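Local coordinates for protein beta-galactosidase (Trichoderma reesei, PDB 3OGV) that probably catalyses the hydrolysis of terminal non-reducing beta-D-galactose residues in beta-D-galactosides, at residues N120-G125 / L333-G338; G327-N332 / T340-G345; H48-P53 / Y76-L81. All coordinates share one frame; numbering follows the deposited sequence.

Interaction 1. Residues N120-G125 / L333-G338; sequences NAEVSG and LGHPGG. With PTQ (2-phenylethyl 1-thio-beta-D-galactopyranoside), chain E; GLC (alpha-D-glucopyranose), chain C.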
loop_
_atom_site.group_PDB
_atom_site.type_symbol
_atom_site.label_atom_id
_atom_site.label_comp_id
_atom_site.label_asym_id
_atom_site.label_seq_id
_atom_site.Cartn_x
_atom_site.Cartn_y
_atom_site.Cartn_z
ATOM N N ASN A 120 -4.550 6.323 11.040
ATOM C CA ASN A 120 -3.128 6.081 11.273
ATOM C C ASN A 120 -2.397 6.092 9.883
ATOM O O ASN A 120 -2.250 7.160 9.264
ATOM C CB ASN A 120 -2.830 4.843 12.145
ATOM C CG ASN A 120 -1.556 4.952 12.863
ATOM O OD1 ASN A 120 -1.352 5.915 13.677
ATOM N ND2 ASN A 120 -0.582 4.045 12.677
ATOM N N ALA A 121 -2.051 4.872 9.326
ATOM C CA ALA A 121 -1.769 4.712 7.858
ATOM C C ALA A 121 -0.469 5.399 7.438
ATOM O O ALA A 121 -0.246 5.493 6.201
ATOM C CB ALA A 121 -2.954 5.188 7.005
ATOM N N GLU A 122 0.343 5.908 8.351
ATOM C CA GLU A 122 1.531 6.688 8.011
ATOM C C GLU A 122 1.126 7.918 7.196
ATOM O O GLU A 122 1.959 8.392 6.361
ATOM C CB GLU A 122 2.652 5.819 7.385
ATOM C CG GLU A 122 3.273 4.875 8.387
ATOM C CD GLU A 122 2.417 3.673 8.730
ATOM O OE1 GLU A 122 2.061 2.901 7.834
ATOM O OE2 GLU A 122 2.134 3.452 9.934
ATOM N N VAL A 123 -0.053 8.470 7.382
ATOM C CA VAL A 123 -0.488 9.696 6.710
ATOM C C VAL A 123 -0.392 10.865 7.748
ATOM O O VAL A 123 -0.415 10.663 8.937
ATOM C CB VAL A 123 -1.837 9.680 6.052
ATOM C CG1 VAL A 123 -1.950 8.494 4.999
ATOM C CG2 VAL A 123 -3.006 9.604 7.059
ATOM N N SER A 124 -0.305 12.055 7.187
ATOM C CA SER A 124 -0.242 13.287 8.070
ATOM C C SER A 124 -1.512 13.300 8.960
ATOM O O SER A 124 -2.623 13.105 8.493
ATOM C CB SER A 124 -0.337 14.483 7.143
ATOM O OG SER A 124 -0.115 15.679 7.953
ATOM N N GLY A 125 -1.180 13.506 10.267
ATOM C CA GLY A 125 -2.257 13.541 11.293
ATOM C C GLY A 125 -2.880 12.203 11.550
ATOM O O GLY A 125 -3.852 12.150 12.312
ATOM N N LEU A 333 0.899 14.376 1.699
ATOM C CA LEU A 333 -0.138 13.723 2.491
ATOM C C LEU A 333 0.480 12.823 3.537
ATOM O O LEU A 333 -0.332 12.408 4.419
ATOM C CB LEU A 333 -1.099 12.983 1.525
ATOM C CG LEU A 333 -0.634 11.640 0.874
ATOM C CD1 LEU A 333 -0.656 10.436 1.776
ATOM C CD2 LEU A 333 -1.379 11.411 -0.437
ATOM N N GLY A 334 1.755 12.512 3.580
ATOM C CA GLY A 334 2.364 11.602 4.524
ATOM C C GLY A 334 2.720 12.192 5.874
ATOM O O GLY A 334 2.793 13.428 6.035
ATOM N N HIS A 335 2.986 11.344 6.869
ATOM C CA HIS A 335 3.446 11.810 8.149
ATOM C C HIS A 335 4.938 11.989 8.220
ATOM O O HIS A 335 5.694 11.541 7.359
ATOM C CB HIS A 335 2.924 10.854 9.274
ATOM C CG HIS A 335 3.717 9.623 9.458
ATOM N ND1 HIS A 335 3.873 9.060 10.672
ATOM C CD2 HIS A 335 4.348 8.806 8.557
ATOM C CE1 HIS A 335 4.574 7.926 10.539
ATOM N NE2 HIS A 335 4.894 7.775 9.247
ATOM N N PRO A 336 5.449 12.662 9.281
ATOM C CA PRO A 336 6.916 12.941 9.366
ATOM C C PRO A 336 7.720 11.706 9.553
ATOM O O PRO A 336 8.956 11.691 9.310
ATOM C CB PRO A 336 7.075 13.792 10.659
ATOM C CG PRO A 336 5.783 14.443 10.753
ATOM C CD PRO A 336 4.671 13.473 10.298
ATOM N N GLY A 337 7.069 10.573 10.043
ATOM C CA GLY A 337 7.833 9.367 10.222
ATOM C C GLY A 337 8.058 8.505 8.995
ATOM O O GLY A 337 8.549 7.373 9.129
ATOM N N GLY A 338 7.696 9.040 7.828
ATOM C CA GLY A 338 7.956 8.466 6.521
ATOM C C GLY A 338 8.311 9.544 5.556
ATOM O O GLY A 338 8.349 10.772 5.907
HETATM C C1 PTQ E . -1.370 -0.507 11.908
HETATM O O1 PTQ E . 0.018 -0.217 11.603
HETATM S S1 PTQ E . -1.448 -0.655 13.742
HETATM C C2 PTQ E . -2.325 0.545 11.458
HETATM O O2 PTQ E . -3.661 0.192 11.680
HETATM C C3 PTQ E . -2.113 0.976 10.005
HETATM O O3 PTQ E . -2.854 2.127 9.727
HETATM C C4 PTQ E . -0.636 1.152 9.711
HETATM O O4 PTQ E . -0.232 2.354 10.443
HETATM C C5 PTQ E . 0.218 0.005 10.122
HETATM O O5 PTQ E . 2.034 0.342 8.656
HETATM C C6 PTQ E . 1.708 0.083 10.077
HETATM C C7 PTQ E . -0.337 -2.054 14.032
HETATM C C8 PTQ E . 0.028 -2.232 15.482
HETATM C C9 PTQ E . 0.972 -3.350 15.681
HETATM C C10 PTQ E . 2.341 -3.118 15.624
HETATM C C11 PTQ E . 3.208 -4.224 15.756
HETATM C C12 PTQ E . 2.675 -5.521 15.928
HETATM C C13 PTQ E . 1.313 -5.696 15.940
HETATM C C14 PTQ E . 0.484 -4.662 15.772
HETATM C C1 GLC C . 10.492 5.083 12.780
HETATM C C2 GLC C . 9.170 5.747 12.423
HETATM C C3 GLC C . 8.314 6.025 13.639
HETATM C C4 GLC C . 8.060 4.700 14.315
HETATM C C5 GLC C . 9.411 4.083 14.717
HETATM C C6 GLC C . 9.299 2.758 15.468
HETATM O O2 GLC C . 9.468 6.923 11.714
HETATM O O3 GLC C . 7.070 6.589 13.194
HETATM O O4 GLC C . 7.321 4.945 15.523
HETATM O O5 GLC C . 10.144 3.937 13.548
HETATM O O6 GLC C . 8.689 1.824 14.586
#
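Hydroxyl O4 of the thiogalactoside PTQ is gripped by three groups of 120-125, one of them E122, whose aliphatic chain lies against the ring of H335 in 333-338. PTQ O4 gives its proton to E122 OE2 at 2.7 Å and receives N120 ND2 at 2.8 Å; the third bond, from the backbone N of A121, is weak. That same A121 N also reaches PTQ O3, 2.9 Å away. The other carboxylate oxygen, E122 OE1, accepts from PTQ O5, the hydroxyl borne on C6, and is bonded to Y342 OH as well, so each oxygen of this buried group has a partner and the carboxylate is fixed against turning about its last bond.

With the CG of H335 between the backbone N and the carbonyl carbon (chi1 81°), the imidazole lies alongside the E122 chain: E122 CA sits over one face, and E122 CG comes within 3.4 Å of H335 NE2. The opposite face is covered by the backbone N of G337. Carboxylate and ring planes stand 64° apart.

The backbones are joined by two bonds flanking V123 and G334, which form a single bridge. The bond from S124 N to L333 O, 2.8 Å, is almost straight; that from H335 N to E122 O is longer, 3.2 Å, and its donor stands above the carbonyl plane. Beside the bridge, V123 CG1 and L333 CD1 touch at 4.0 Å. G337 O, in the turn that starts at H335, accepts from O2 of the glucose GLC. Thus 120-125, after strand 110-116, binds the galactose moiety, and 333-338, after strand 318-321, packs behind it against E122 and V123, as expected for the active site of a TIM barrel in glycosyl hydrolase family 35.

Interaction 2. Residues G327-N332 / T340-G345; sequences GTNWGN and TSYDYG. With PTQ (2-phenylethyl 1-thio-beta-D-galactopyranoside), chain E.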
loop_
_atom_site.group_PDB
_atom_site.type_symbol
_atom_site.label_atom_id
_atom_site.label_comp_id
_atom_site.label_asym_id
_atom_site.label_seq_id
_atom_site.Cartn_x
_atom_site.Cartn_y
_atom_site.Cartn_z
ATOM N N GLY A 327 1.574 2.669 -3.230
ATOM C CA GLY A 327 1.417 4.029 -3.887
ATOM C C GLY A 327 2.459 4.994 -3.248
ATOM O O GLY A 327 3.501 4.687 -2.781
ATOM N N THR A 328 1.952 6.252 -3.360
ATOM C CA THR A 328 2.913 7.403 -3.072
ATOM C C THR A 328 2.201 8.436 -2.166
ATOM O O THR A 328 1.055 8.785 -2.365
ATOM C CB THR A 328 3.230 8.056 -4.442
ATOM O OG1 THR A 328 3.733 7.020 -5.315
ATOM C CG2 THR A 328 4.284 9.141 -4.264
ATOM N N ASN A 329 3.055 8.957 -1.257
ATOM C CA ASN A 329 2.621 10.125 -0.398
ATOM C C ASN A 329 2.823 11.453 -1.161
ATOM O O ASN A 329 3.661 12.254 -0.709
ATOM C CB ASN A 329 3.405 10.086 0.917
ATOM C CG ASN A 329 3.295 8.763 1.674
ATOM O OD1 ASN A 329 2.099 8.334 1.849
ATOM N ND2 ASN A 329 4.340 8.175 2.120
ATOM N N TRP A 330 2.119 11.626 -2.224
ATOM C CA TRP A 330 2.221 12.851 -3.044
ATOM C C TRP A 330 1.631 13.985 -2.241
ATOM O O TRP A 330 0.793 13.809 -1.330
ATOM C CB TRP A 330 1.524 12.592 -4.386
ATOM C CG TRP A 330 0.064 12.415 -4.292
ATOM C CD1 TRP A 330 -0.642 11.243 -4.012
ATOM C CD2 TRP A 330 -0.902 13.472 -4.344
ATOM N NE1 TRP A 330 -2.007 11.533 -3.906
ATOM C CE2 TRP A 330 -2.186 12.902 -4.058
ATOM C CE3 TRP A 330 -0.832 14.885 -4.618
ATOM C CZ2 TRP A 330 -3.371 13.640 -4.054
ATOM C CZ3 TRP A 330 -2.026 15.606 -4.630
ATOM C CH2 TRP A 330 -3.260 15.015 -4.313
ATOM N N GLY A 331 1.974 15.218 -2.629
ATOM C CA GLY A 331 1.256 16.399 -2.136
ATOM C C GLY A 331 1.228 16.472 -0.589
ATOM O O GLY A 331 0.181 16.875 -0.061
ATOM N N ASN A 332 2.348 16.166 0.033
ATOM C CA ASN A 332 2.464 16.288 1.478
ATOM C C ASN A 332 1.442 15.476 2.260
ATOM O O ASN A 332 1.301 15.727 3.463
ATOM C CB ASN A 332 2.320 17.783 1.943
ATOM C CG ASN A 332 3.350 18.672 1.247
ATOM O OD1 ASN A 332 4.563 18.416 1.407
ATOM N ND2 ASN A 332 2.851 19.713 0.594
ATOM N N THR A 340 8.475 10.402 0.870
ATOM C CA THR A 340 7.502 10.462 -0.208
ATOM C C THR A 340 6.981 9.050 -0.642
ATOM O O THR A 340 5.760 8.877 -0.766
ATOM C CB THR A 340 8.001 11.175 -1.497
ATOM O OG1 THR A 340 8.579 12.441 -1.055
ATOM C CG2 THR A 340 6.873 11.415 -2.482
ATOM N N SER A 341 7.904 8.096 -0.785
ATOM C CA SER A 341 7.431 6.772 -1.274
ATOM C C SER A 341 6.596 6.107 -0.179
ATOM O O SER A 341 6.941 6.116 0.988
ATOM C CB SER A 341 8.706 6.009 -1.513
ATOM O OG SER A 341 8.342 4.673 -2.002
ATOM N N TYR A 342 5.587 5.368 -0.654
ATOM C CA TYR A 342 4.904 4.396 0.271
ATOM C C TYR A 342 4.932 3.001 -0.456
ATOM O O TYR A 342 3.980 2.244 -0.400
ATOM C CB TYR A 342 3.449 4.821 0.609
ATOM C CG TYR A 342 2.944 4.156 1.875
ATOM C CD1 TYR A 342 3.600 4.272 3.057
ATOM C CD2 TYR A 342 1.725 3.419 1.818
ATOM C CE1 TYR A 342 3.065 3.730 4.291
ATOM C CE2 TYR A 342 1.172 2.898 3.016
ATOM C CZ TYR A 342 1.854 3.037 4.173
ATOM O OH TYR A 342 1.271 2.558 5.353
ATOM N N ASP A 343 6.062 2.688 -1.113
ATOM C CA ASP A 343 6.118 1.344 -1.772
ATOM C C ASP A 343 5.917 0.242 -0.756
ATOM O O ASP A 343 5.274 -0.770 -1.123
ATOM C CB ASP A 343 7.508 1.239 -2.446
ATOM C CG ASP A 343 7.758 -0.228 -3.029
ATOM O OD1 ASP A 343 7.468 -0.310 -4.257
ATOM O OD2 ASP A 343 8.201 -1.042 -2.266
ATOM N N TYR A 344 6.351 0.428 0.449
ATOM C CA TYR A 344 6.079 -0.478 1.557
ATOM C C TYR A 344 6.797 -1.856 1.403
ATOM O O TYR A 344 6.723 -2.664 2.281
ATOM C CB TYR A 344 4.546 -0.731 1.771
ATOM C CG TYR A 344 4.160 -0.981 3.208
ATOM C CD1 TYR A 344 3.969 0.110 4.104
ATOM C CD2 TYR A 344 3.897 -2.280 3.672
ATOM C CE1 TYR A 344 3.551 -0.124 5.427
ATOM C CE2 TYR A 344 3.484 -2.515 4.987
ATOM C CZ TYR A 344 3.360 -1.458 5.848
ATOM O OH TYR A 344 2.977 -1.716 7.126
ATOM N N GLY A 345 7.644 -2.010 0.340
ATOM C CA GLY A 345 8.166 -3.385 0.087
ATOM C C GLY A 345 7.013 -4.325 -0.357
ATOM O O GLY A 345 7.251 -5.561 -0.260
HETATM C C1 PTQ E . -1.370 -0.507 11.908
HETATM O O1 PTQ E . 0.018 -0.217 11.603
HETATM S S1 PTQ E . -1.448 -0.655 13.742
HETATM C C2 PTQ E . -2.325 0.545 11.458
HETATM O O2 PTQ E . -3.661 0.192 11.680
HETATM C C3 PTQ E . -2.113 0.976 10.005
HETATM O O3 PTQ E . -2.854 2.127 9.727
HETATM C C4 PTQ E . -0.636 1.152 9.711
HETATM O O4 PTQ E . -0.232 2.354 10.443
HETATM C C5 PTQ E . 0.218 0.005 10.122
HETATM O O5 PTQ E . 2.034 0.342 8.656
HETATM C C6 PTQ E . 1.708 0.083 10.077
HETATM C C7 PTQ E . -0.337 -2.054 14.032
HETATM C C8 PTQ E . 0.028 -2.232 15.482
HETATM C C9 PTQ E . 0.972 -3.350 15.681
HETATM C C10 PTQ E . 2.341 -3.118 15.624
HETATM C C11 PTQ E . 3.208 -4.224 15.756
HETATM C C12 PTQ E . 2.675 -5.521 15.928
HETATM C C13 PTQ E . 1.313 -5.696 15.940
HETATM C C14 PTQ E . 0.484 -4.662 15.772
#
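N329 carries CG anti to its carbonyl carbon (chi1 -55°), which brings the amide to Y342, N329 ND2 lying 3.8 Å from Y342 CB; Y342 sets its ring anti to the backbone N (chi1 -160°), directing the ring, and with it the OH, toward E122. Amide and ring planes are 52° apart. The stretches 327-332 and 340-345 run nearly antiparallel here, with T328 and S341 as a non-hydrogen-bonded pair. Of the two flanking bonds, N329 N to T340 O is the shorter at 2.8 Å and comes nearly along the C=O axis; Y342 N to G327 O, 3.1 Å, is weak. The methyls T328 CG2 and T340 CG2 meet at 3.9 Å.

The amide is also held from beyond the two segments: ND2 bonds Y339 O and OD1 accepts from R51 NE. Replacing N329 by alanine removes both amide bonds and is likely to leave R51 NE and Y339 O without these mates and a gap beside Y342 CB.

Downstream, S341 OG, also hydrogen-bonded to E350, accepts from D343 N in an ST turn, and D343 OD2 from G345 N in an Asx turn. Y344 sits within the Asx turn, and its OH donates to PTQ O5 at 2.7 Å. Around this buried pair, F292 of helix 292-298 packs on S341 and D343, and Y928 of strand 926-932 packs on T328.

Interaction 3. Residues H48-P53 / Y76-L81; sequences HPFRLP and YVDWAL. With PTQ (2-phenylethyl 1-thio-beta-D-galactopyranoside), chain E.
H48 opens the contact by laying its imidazole alongside Y76, with NE2 3.3 Å from Y76 CD2. The two rings point the same way but are oblique, their planes 42° apart. Both ring nitrogens are engaged: H48 NE2 bonds E46, and H48 ND1 accepts from R51 NH1 at 2.9 Å, a bond lying close to both the imidazole and guanidinium planes that should hold the ring's rotation. P49 follows, its CD resting 3.6 Å from Y76 O.

F50 fills the middle. Its CG sits between the backbone N and the carbonyl carbon (chi1 58°), which turns the ring toward 76-81. D78 CB lies over the centre of one face, 3.8 Å from the centroid, in a CH-pi contact; H48 CB covers part of the opposite face, and Y76 O comes to the edge near the plane, 3.5 Å from F50 CE2. L81 CD1 closes on F50 CB at 3.6 Å. D78 is also the N-cap of the short helix 79-82, OD1 weakly accepting from A80 N.

R51, besides bonding H48, gives NH2 to A121 O and is a cation-pi partner of Y342. Y76 OH, bonded also to N179, accepts from PTQ O3 at 2.8 Å. The contact joins the loop after strand 38-47 to the end of its parallel neighbour 72-76 and the short helix that follows, within a beta-alpha-beta crossover through helix 58-66 at the galactose-binding end of the TIM barrel.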
loop_
_atom_site.group_PDB
_atom_site.type_symbol
_atom_site.label_atom_id
_atom_site.label_comp_id
_atom_site.label_asym_id
_atom_site.label_seq_id
_atom_site.Cartn_x
_atom_site.Cartn_y
_atom_site.Cartn_z
ATOM N N HIS A 48 -4.839 2.034 -1.035
ATOM C CA HIS A 48 -5.347 3.351 -0.551
ATOM C C HIS A 48 -5.654 4.242 -1.769
ATOM O O HIS A 48 -4.688 4.725 -2.382
ATOM C CB HIS A 48 -4.374 3.974 0.419
ATOM C CG HIS A 48 -4.179 3.192 1.650
ATOM N ND1 HIS A 48 -3.164 3.365 2.505
ATOM C CD2 HIS A 48 -4.941 2.147 2.137
ATOM C CE1 HIS A 48 -3.255 2.481 3.514
ATOM N NE2 HIS A 48 -4.340 1.729 3.282
ATOM N N PRO A 49 -6.899 4.524 -2.051
ATOM C CA PRO A 49 -7.180 5.230 -3.316
ATOM C C PRO A 49 -6.566 6.622 -3.335
ATOM O O PRO A 49 -6.140 7.094 -4.400
ATOM C CB PRO A 49 -8.735 5.313 -3.357
ATOM C CG PRO A 49 -9.180 4.978 -1.951
ATOM C CD PRO A 49 -8.112 4.005 -1.351
ATOM N N PHE A 50 -6.373 7.249 -2.180
ATOM C CA PHE A 50 -5.826 8.611 -2.137
ATOM C C PHE A 50 -4.361 8.603 -2.479
ATOM O O PHE A 50 -3.810 9.708 -2.683
ATOM C CB PHE A 50 -6.175 9.291 -0.761
ATOM C CG PHE A 50 -5.661 8.507 0.414
ATOM C CD1 PHE A 50 -4.377 8.594 0.845
ATOM C CD2 PHE A 50 -6.568 7.633 1.109
ATOM C CE1 PHE A 50 -3.884 7.862 1.964
ATOM C CE2 PHE A 50 -6.099 6.879 2.191
ATOM C CZ PHE A 50 -4.795 6.964 2.610
ATOM N N ARG A 51 -3.653 7.443 -2.420
ATOM C CA ARG A 51 -2.236 7.357 -2.726
ATOM C C ARG A 51 -2.028 7.092 -4.277
ATOM O O ARG A 51 -0.835 6.951 -4.631
ATOM C CB ARG A 51 -1.571 6.282 -1.844
ATOM C CG ARG A 51 -1.261 6.869 -0.497
ATOM C CD ARG A 51 -0.841 5.846 0.577
ATOM N NE ARG A 51 -0.073 6.429 1.665
ATOM C CZ ARG A 51 -0.138 6.089 2.947
ATOM N NH1 ARG A 51 -1.129 5.288 3.420
ATOM N NH2 ARG A 51 0.745 6.637 3.771
ATOM N N LEU A 52 -3.073 7.078 -5.058
ATOM C CA LEU A 52 -2.933 6.920 -6.523
ATOM C C LEU A 52 -3.975 7.785 -7.160
ATOM O O LEU A 52 -5.119 7.396 -7.403
ATOM C CB LEU A 52 -3.089 5.448 -6.946
ATOM C CG LEU A 52 -2.997 5.224 -8.439
ATOM C CD1 LEU A 52 -1.689 5.659 -9.017
ATOM C CD2 LEU A 52 -3.199 3.699 -8.683
ATOM N N PRO A 53 -3.664 9.108 -7.413
ATOM C CA PRO A 53 -4.662 10.080 -7.870
ATOM C C PRO A 53 -4.815 10.046 -9.376
ATOM O O PRO A 53 -4.840 11.077 -10.082
ATOM C CB PRO A 53 -4.032 11.425 -7.392
ATOM C CG PRO A 53 -2.538 11.195 -7.546
ATOM C CD PRO A 53 -2.346 9.714 -7.082
ATOM N N TYR A 76 -8.462 2.481 3.151
ATOM C CA TYR A 76 -8.708 3.696 3.976
ATOM C C TYR A 76 -9.267 4.799 3.188
ATOM O O TYR A 76 -9.005 4.959 1.958
ATOM C CB TYR A 76 -7.428 4.134 4.682
ATOM C CG TYR A 76 -6.929 3.308 5.833
ATOM C CD1 TYR A 76 -7.800 2.895 6.906
ATOM C CD2 TYR A 76 -5.581 3.023 6.026
ATOM C CE1 TYR A 76 -7.273 2.203 8.003
ATOM C CE2 TYR A 76 -5.044 2.374 7.078
ATOM C CZ TYR A 76 -5.956 1.955 8.097
ATOM O OH TYR A 76 -5.407 1.257 9.130
ATOM N N VAL A 77 -9.931 5.766 3.874
ATOM C CA VAL A 77 -10.228 7.110 3.363
ATOM C C VAL A 77 -9.547 8.112 4.300
ATOM O O VAL A 77 -9.548 7.912 5.522
ATOM C CB VAL A 77 -11.711 7.391 3.373
ATOM C CG1 VAL A 77 -12.046 8.741 2.810
ATOM C CG2 VAL A 77 -12.457 6.256 2.538
ATOM N N ASP A 78 -8.815 9.084 3.713
ATOM C CA ASP A 78 -8.047 10.115 4.492
ATOM C C ASP A 78 -8.862 11.401 4.634
ATOM O O ASP A 78 -9.073 12.193 3.682
ATOM C CB ASP A 78 -6.749 10.354 3.756
ATOM C CG ASP A 78 -5.841 11.303 4.479
ATOM O OD1 ASP A 78 -6.168 11.871 5.548
ATOM O OD2 ASP A 78 -4.648 11.450 4.003
ATOM N N TRP A 79 -9.447 11.565 5.864
ATOM C CA TRP A 79 -10.300 12.737 6.123
ATOM C C TRP A 79 -9.599 14.120 5.810
ATOM O O TRP A 79 -10.255 14.977 5.250
ATOM C CB TRP A 79 -10.660 12.585 7.626
ATOM C CG TRP A 79 -11.464 13.734 8.220
ATOM C CD1 TRP A 79 -12.161 14.749 7.599
ATOM C CD2 TRP A 79 -11.632 13.927 9.671
ATOM N NE1 TRP A 79 -12.751 15.574 8.574
ATOM C CE2 TRP A 79 -12.448 15.085 9.833
ATOM C CE3 TRP A 79 -11.182 13.232 10.777
ATOM C CZ2 TRP A 79 -12.811 15.533 11.146
ATOM C CZ3 TRP A 79 -11.577 13.688 12.059
ATOM C CH2 TRP A 79 -12.357 14.882 12.179
ATOM N N ALA A 80 -8.334 14.181 6.131
ATOM C CA ALA A 80 -7.595 15.455 5.931
ATOM C C ALA A 80 -7.650 15.893 4.457
ATOM O O ALA A 80 -7.554 17.099 4.217
ATOM C CB ALA A 80 -6.112 15.281 6.348
ATOM N N LEU A 81 -7.836 14.958 3.498
ATOM C CA LEU A 81 -7.897 15.412 2.097
ATOM C C LEU A 81 -9.251 15.832 1.662
ATOM O O LEU A 81 -9.452 16.525 0.654
ATOM C CB LEU A 81 -7.458 14.242 1.154
ATOM C CG LEU A 81 -5.966 13.977 1.282
ATOM C CD1 LEU A 81 -5.566 12.666 0.481
ATOM C CD2 LEU A 81 -5.104 15.125 0.718
HETATM C C1 PTQ E . -1.370 -0.507 11.908
HETATM O O1 PTQ E . 0.018 -0.217 11.603
HETATM S S1 PTQ E . -1.448 -0.655 13.742
HETATM C C2 PTQ E . -2.325 0.545 11.458
HETATM O O2 PTQ E . -3.661 0.192 11.680
HETATM C C3 PTQ E . -2.113 0.976 10.005
HETATM O O3 PTQ E . -2.854 2.127 9.727
HETATM C C4 PTQ E . -0.636 1.152 9.711
HETATM O O4 PTQ E . -0.232 2.354 10.443
HETATM C C5 PTQ E . 0.218 0.005 10.122
HETATM O O5 PTQ E . 2.034 0.342 8.656
HETATM C C6 PTQ E . 1.708 0.083 10.077
HETATM C C7 PTQ E . -0.337 -2.054 14.032
HETATM C C8 PTQ E . 0.028 -2.232 15.482
HETATM C C9 PTQ E . 0.972 -3.350 15.681
HETATM C C10 PTQ E . 2.341 -3.118 15.624
HETATM C C11 PTQ E . 3.208 -4.224 15.756
HETATM C C12 PTQ E . 2.675 -5.521 15.928
HETATM C C13 PTQ E . 1.313 -5.696 15.940
HETATM C C14 PTQ E . 0.484 -4.662 15.772
#

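From the N terminus, interaction 3 comes first: 48-53 and 76-81 close a loop around helix 58-66, and this contact is complete before the others begin. Interaction 1 then spans more than 200 residues, bringing 120-125 to 333-338 and so drawing the loop after strand 110-116 to the one after strand 318-321. Interaction 2 opens at 327-332, inside that span, and ends at 340-345, beyond it, so the two cross. R51 ties interaction 3 to both others through A121 O and N329 OD1, while Y342 OH joins interaction 2 to E122 of interaction 1. All three contacts touch the bound thiogalactoside.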